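Local structure of putative TOXIN related protein (Parabacteroides distasonis ATCC 8503, 3K0Y) at residues A[19-22]-A[23-27]; A[95-98]-A[99-103]. The protein is of unknown function, a putative toxin-related protein that pairs an OB-type N-terminal domain with a C-terminal beta sandwich, as in NigD-like proteins. All coordinates share one frame; numbering follows the deposited sequence.

Interaction 1: A[19-22]-A[23-27]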
loop_
_atom_site.group_PDB
_atom_site.type_symbol
_atom_site.label_atom_id
_atom_site.label_comp_id
_atom_site.label_asym_id
_atom_site.label_seq_id
_atom_site.Cartn_x
_atom_site.Cartn_y
_atom_site.Cartn_z
ATOM N N VAL A 19 -0.736 12.546 -7.924
ATOM C CA VAL A 19 0.203 12.755 -9.027
ATOM C C VAL A 19 0.528 14.231 -9.187
ATOM O O VAL A 19 -0.304 14.975 -9.671
ATOM C CB VAL A 19 -0.332 12.178 -10.362
ATOM C CG1 VAL A 19 0.746 12.294 -11.425
ATOM C CG2 VAL A 19 -0.768 10.701 -10.175
ATOM N N PRO A 20 1.733 14.658 -8.768
ATOM C CA PRO A 20 2.154 16.074 -8.943
ATOM C C PRO A 20 2.172 16.569 -10.383
ATOM O O PRO A 20 2.204 15.773 -11.303
ATOM C CB PRO A 20 3.581 16.079 -8.396
ATOM C CG PRO A 20 3.601 14.947 -7.404
ATOM C CD PRO A 20 2.754 13.889 -8.026
ATOM N N GLU A 21 2.182 17.888 -10.561
ATOM C CA GLU A 21 2.412 18.505 -11.881
ATOM C C GLU A 21 3.343 19.730 -11.855
ATOM O O GLU A 21 4.210 19.877 -12.721
ATOM C CB GLU A 21 1.080 18.913 -12.486
ATOM C CG GLU A 21 0.216 17.743 -12.899
ATOM C CD GLU A 21 -1.144 18.199 -13.341
ATOM O OE1 GLU A 21 -1.706 19.075 -12.642
ATOM O OE2 GLU A 21 -1.646 17.694 -14.379
ATOM N N GLY A 22 3.131 20.624 -10.895
ATOM C CA GLY A 22 3.987 21.793 -10.713
ATOM C C GLY A 22 3.596 22.564 -9.458
ATOM O O GLY A 22 2.404 22.680 -9.142
ATOM N N ASN A 23 4.599 23.105 -8.758
ATOM C CA ASN A 23 4.420 23.722 -7.436
ATOM C C ASN A 23 3.606 22.808 -6.502
ATOM O O ASN A 23 4.044 21.712 -6.170
ATOM C CB ASN A 23 3.775 25.114 -7.566
ATOM C CG ASN A 23 4.590 26.073 -8.421
ATOM O OD1 ASN A 23 5.128 25.693 -9.457
ATOM N ND2 ASN A 23 4.659 27.328 -7.998
ATOM N N ASN A 24 2.424 23.250 -6.091
ATOM C CA ASN A 24 1.563 22.463 -5.230
ATOM C C ASN A 24 0.354 21.934 -5.986
ATOM O O ASN A 24 -0.654 21.602 -5.357
ATOM C CB ASN A 24 1.097 23.312 -4.029
ATOM C CG ASN A 24 2.222 23.612 -3.035
ATOM O OD1 ASN A 24 3.367 23.131 -3.174
ATOM N ND2 ASN A 24 1.899 24.411 -2.023
ATOM N N VAL A 25 0.457 21.849 -7.319
ATOM C CA VAL A 25 -0.619 21.300 -8.174
ATOM C C VAL A 25 -0.486 19.787 -8.376
ATOM O O VAL A 25 0.601 19.259 -8.596
ATOM C CB VAL A 25 -0.691 21.984 -9.590
ATOM C CG1 VAL A 25 -1.788 21.361 -10.446
ATOM C CG2 VAL A 25 -0.925 23.488 -9.468
ATOM N N TYR A 26 -1.624 19.101 -8.341
ATOM C CA TYR A 26 -1.649 17.639 -8.422
ATOM C C TYR A 26 -3.013 17.160 -8.850
ATOM O O TYR A 26 -4.010 17.838 -8.627
ATOM C CB TYR A 26 -1.296 17.033 -7.048
ATOM C CG TYR A 26 -2.330 17.283 -5.960
ATOM C CD1 TYR A 26 -2.370 18.487 -5.245
ATOM C CD2 TYR A 26 -3.286 16.319 -5.664
ATOM C CE1 TYR A 26 -3.333 18.717 -4.247
ATOM C CE2 TYR A 26 -4.251 16.526 -4.672
ATOM C CZ TYR A 26 -4.264 17.720 -3.967
ATOM O OH TYR A 26 -5.226 17.886 -3.001
ATOM N N TYR A 27 -3.066 15.984 -9.459
ATOM C CA TYR A 27 -4.354 15.290 -9.598
ATOM C C TYR A 27 -4.309 13.954 -8.855
ATOM O O TYR A 27 -3.276 13.567 -8.347
ATOM C CB TYR A 27 -4.786 15.161 -11.055
ATOM C CG TYR A 27 -4.006 14.205 -11.905
ATOM C CD1 TYR A 27 -4.366 12.877 -11.988
ATOM C CD2 TYR A 27 -2.947 14.642 -12.669
ATOM C CE1 TYR A 27 -3.684 12.014 -12.780
ATOM C CE2 TYR A 27 -2.256 13.785 -13.476
ATOM C CZ TYR A 27 -2.627 12.478 -13.531
ATOM O OH TYR A 27 -1.931 11.616 -14.326
#

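Interaction 2: A[95-98]-A[99-103]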
loop_
_atom_site.group_PDB
_atom_site.type_symbol
_atom_site.label_atom_id
_atom_site.label_comp_id
_atom_site.label_asym_id
_atom_site.label_seq_id
_atom_site.Cartn_x
_atom_site.Cartn_y
_atom_site.Cartn_z
ATOM N N ALA A 95 19.030 -13.849 6.999
ATOM C CA ALA A 95 18.923 -14.336 8.377
ATOM C C ALA A 95 18.503 -13.250 9.388
ATOM O O ALA A 95 17.947 -13.565 10.432
ATOM C CB ALA A 95 20.294 -14.954 8.819
ATOM N N ALA A 96 18.796 -11.998 9.085
ATOM C CA ALA A 96 18.469 -10.867 9.984
ATOM C C ALA A 96 17.038 -10.269 9.725
ATOM O O ALA A 96 16.650 -9.276 10.334
ATOM C CB ALA A 96 19.525 -9.794 9.838
ATOM N N ASN A 97 16.247 -10.872 8.841
ATOM C CA ASN A 97 14.892 -10.374 8.572
ATOM C C ASN A 97 14.005 -10.301 9.795
ATOM O O ASN A 97 13.353 -9.288 10.003
ATOM C CB ASN A 97 14.177 -11.206 7.489
ATOM C CG ASN A 97 14.604 -10.810 6.094
ATOM O OD1 ASN A 97 15.246 -9.748 5.884
ATOM N ND2 ASN A 97 14.239 -11.632 5.125
ATOM N N ASP A 98 13.944 -11.355 10.585
ATOM C CA ASP A 98 13.110 -11.361 11.773
ATOM C C ASP A 98 13.491 -10.278 12.724
ATOM O O ASP A 98 12.618 -9.597 13.228
ATOM C CB ASP A 98 13.186 -12.675 12.522
ATOM C CG ASP A 98 12.371 -13.757 11.866
ATOM O OD1 ASP A 98 11.552 -13.441 10.978
ATOM O OD2 ASP A 98 12.555 -14.914 12.235
ATOM N N SER A 99 14.799 -10.128 12.948
ATOM C CA SER A 99 15.327 -9.139 13.856
ATOM C C SER A 99 15.153 -7.694 13.384
ATOM O O SER A 99 14.883 -6.826 14.196
ATOM C CB SER A 99 16.819 -9.389 14.105
ATOM O OG SER A 99 17.281 -8.287 14.847
ATOM N N ILE A 100 15.363 -7.428 12.098
ATOM C CA ILE A 100 15.246 -6.095 11.585
ATOM C C ILE A 100 13.758 -5.759 11.300
ATOM O O ILE A 100 13.257 -4.699 11.721
ATOM C CB ILE A 100 16.087 -5.911 10.334
ATOM C CG1 ILE A 100 17.588 -5.833 10.699
ATOM C CG2 ILE A 100 15.663 -4.640 9.571
ATOM C CD1 ILE A 100 18.523 -6.344 9.572
ATOM N N TYR A 101 13.052 -6.674 10.632
ATOM C CA TYR A 101 11.724 -6.375 10.157
ATOM C C TYR A 101 10.619 -6.752 11.108
ATOM O O TYR A 101 9.520 -6.238 10.970
ATOM C CB TYR A 101 11.485 -6.958 8.771
ATOM C CG TYR A 101 12.362 -6.321 7.741
ATOM C CD1 TYR A 101 12.288 -4.962 7.506
ATOM C CD2 TYR A 101 13.268 -7.073 6.995
ATOM C CE1 TYR A 101 13.061 -4.374 6.563
ATOM C CE2 TYR A 101 14.052 -6.479 6.015
ATOM C CZ TYR A 101 13.950 -5.134 5.815
ATOM O OH TYR A 101 14.705 -4.489 4.881
ATOM N N GLY A 102 10.900 -7.622 12.068
ATOM C CA GLY A 102 9.979 -7.878 13.184
ATOM C C GLY A 102 9.106 -9.104 12.976
ATOM O O GLY A 102 8.965 -9.593 11.878
ATOM N N THR A 103 8.536 -9.613 14.054
ATOM C CA THR A 103 7.692 -10.791 14.011
ATOM C C THR A 103 6.431 -10.534 14.836
ATOM O O THR A 103 5.714 -11.480 15.243
ATOM C CB THR A 103 8.437 -12.016 14.560
ATOM O OG1 THR A 103 9.018 -11.663 15.802
ATOM C CG2 THR A 103 9.539 -12.441 13.613
HETATM O O HOH W 1 16.829 -12.361 12.450
#

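Interaction 1: A[19-22]-A[23-27]
Val19 and Tyr27 pair across a beta hairpin, a few residues from its turn, in a surface contact that joins strand 11-22 to strand 25-30 in the NigD-like N-terminal OB domain. Their backbones form an antiparallel hydrogen-bonded pair: Val19 N gives to Tyr27 O at 2.8 Å, almost straight at 168°, and Tyr27 N returns a bond to Val19 O at 2.9 Å. On the same side of the sheet the two side chains run side by side. Tyr27 CG stands between its backbone N and carbonyl carbon (chi1 71°), which lays the ring against the valine; Val19 CB sits over the ring centre, 4.0 Å from the centroid, in a CH-pi contact, and CG1 and CG2 straddle toward CE2 and CE1. Nearer the turn the hairpin closes through a type II' beta turn from Gly22 to Val25, in which Val25 N donates to Gly22 O at 2.8 Å. Glu21 N bonds Val25 O, while the extended Glu21 side chain reaches back across the strand pair: OE1 lies 3.2 Å from Val25 CG1, and OE2 meets the edge of the Tyr27 ring 3.7 Å from CD2, the carboxylate turned 72° from the ring plane. Pro20 and Tyr26, a non-hydrogen-bonded pair, face the other way, where the buried Tyr26 ring packs on Pro48, Val78 and Ile81.

Interaction 2: A[95-98]-A[99-103]
Ala95 and Ser99 are bridged by a water at the start of the short helix 97-101 of the NigD-like C-terminal beta sandwich domain: Ala95 O accepts from the water at 2.6 Å, and the water accepts from Ser99 N, so solvent serves this early amide. Ala96 O takes the N-H of Ile100 at 2.9 Å, nearly end-on to the carbonyl, and the Ala96 methyl touches Ile100 CD1 at 3.6 Å. Ile100 CG1 lies beside its own backbone N (chi1 -74°), which carries CD1 back along the helix to that methyl. Asn97 O binds Tyr101 N at 2.7 Å, and its side chain crosses the tyrosine obliquely: OD1 lies in the ring plane at the edge, 3.5 Å from both CD2 and CE2, with amide and ring planes 53° apart. Ile100 CG2 rests over one ring face. The amide is held at both ends, OD1 by Glu93 N and ND2 by Asn92 OD1, and the phenol OH of Tyr101 bonds Lys91 O. Asp98 O receives Gly102 N at 2.9 Å from well above its carbonyl plane, where positive phi at Gly102 takes the chain out of the helix. The Asp98 carboxylate meets Thr103 CG2 3.5 Å from OD1, and that same oxygen makes a salt bridge to Arg153, which also bonds Gly102 O. With its negative charge answered by Arg153, the Asp98 carboxylate probably remains ionised, and one guanidinium nitrogen, NH1, ties the short helix and the loop that follows it to strand 149-155.

The two interactions lie on opposite sides of the chain's centre, their own centres about 37 Å apart, and share no elements: interaction 1 joins two strands of the N-terminal OB domain, whereas interaction 2 is centred on one short helix and its flanks in the C-terminal beta sandwich domain. Interaction 1 is a surface contact whose one buried residue is Tyr26; interaction 2 is partly buried, with Asn97, Tyr101 and Gly102 inside. In 19-27 an aliphatic carbon covers the ring of Tyr27 from across the hairpin, while in 95-103 Tyr101 receives an amide oxygen at its edge and packs against strand 135-139. Antiparallel strand bonds in 19-27 contrast with i to i+4 helical bonds in 95-103.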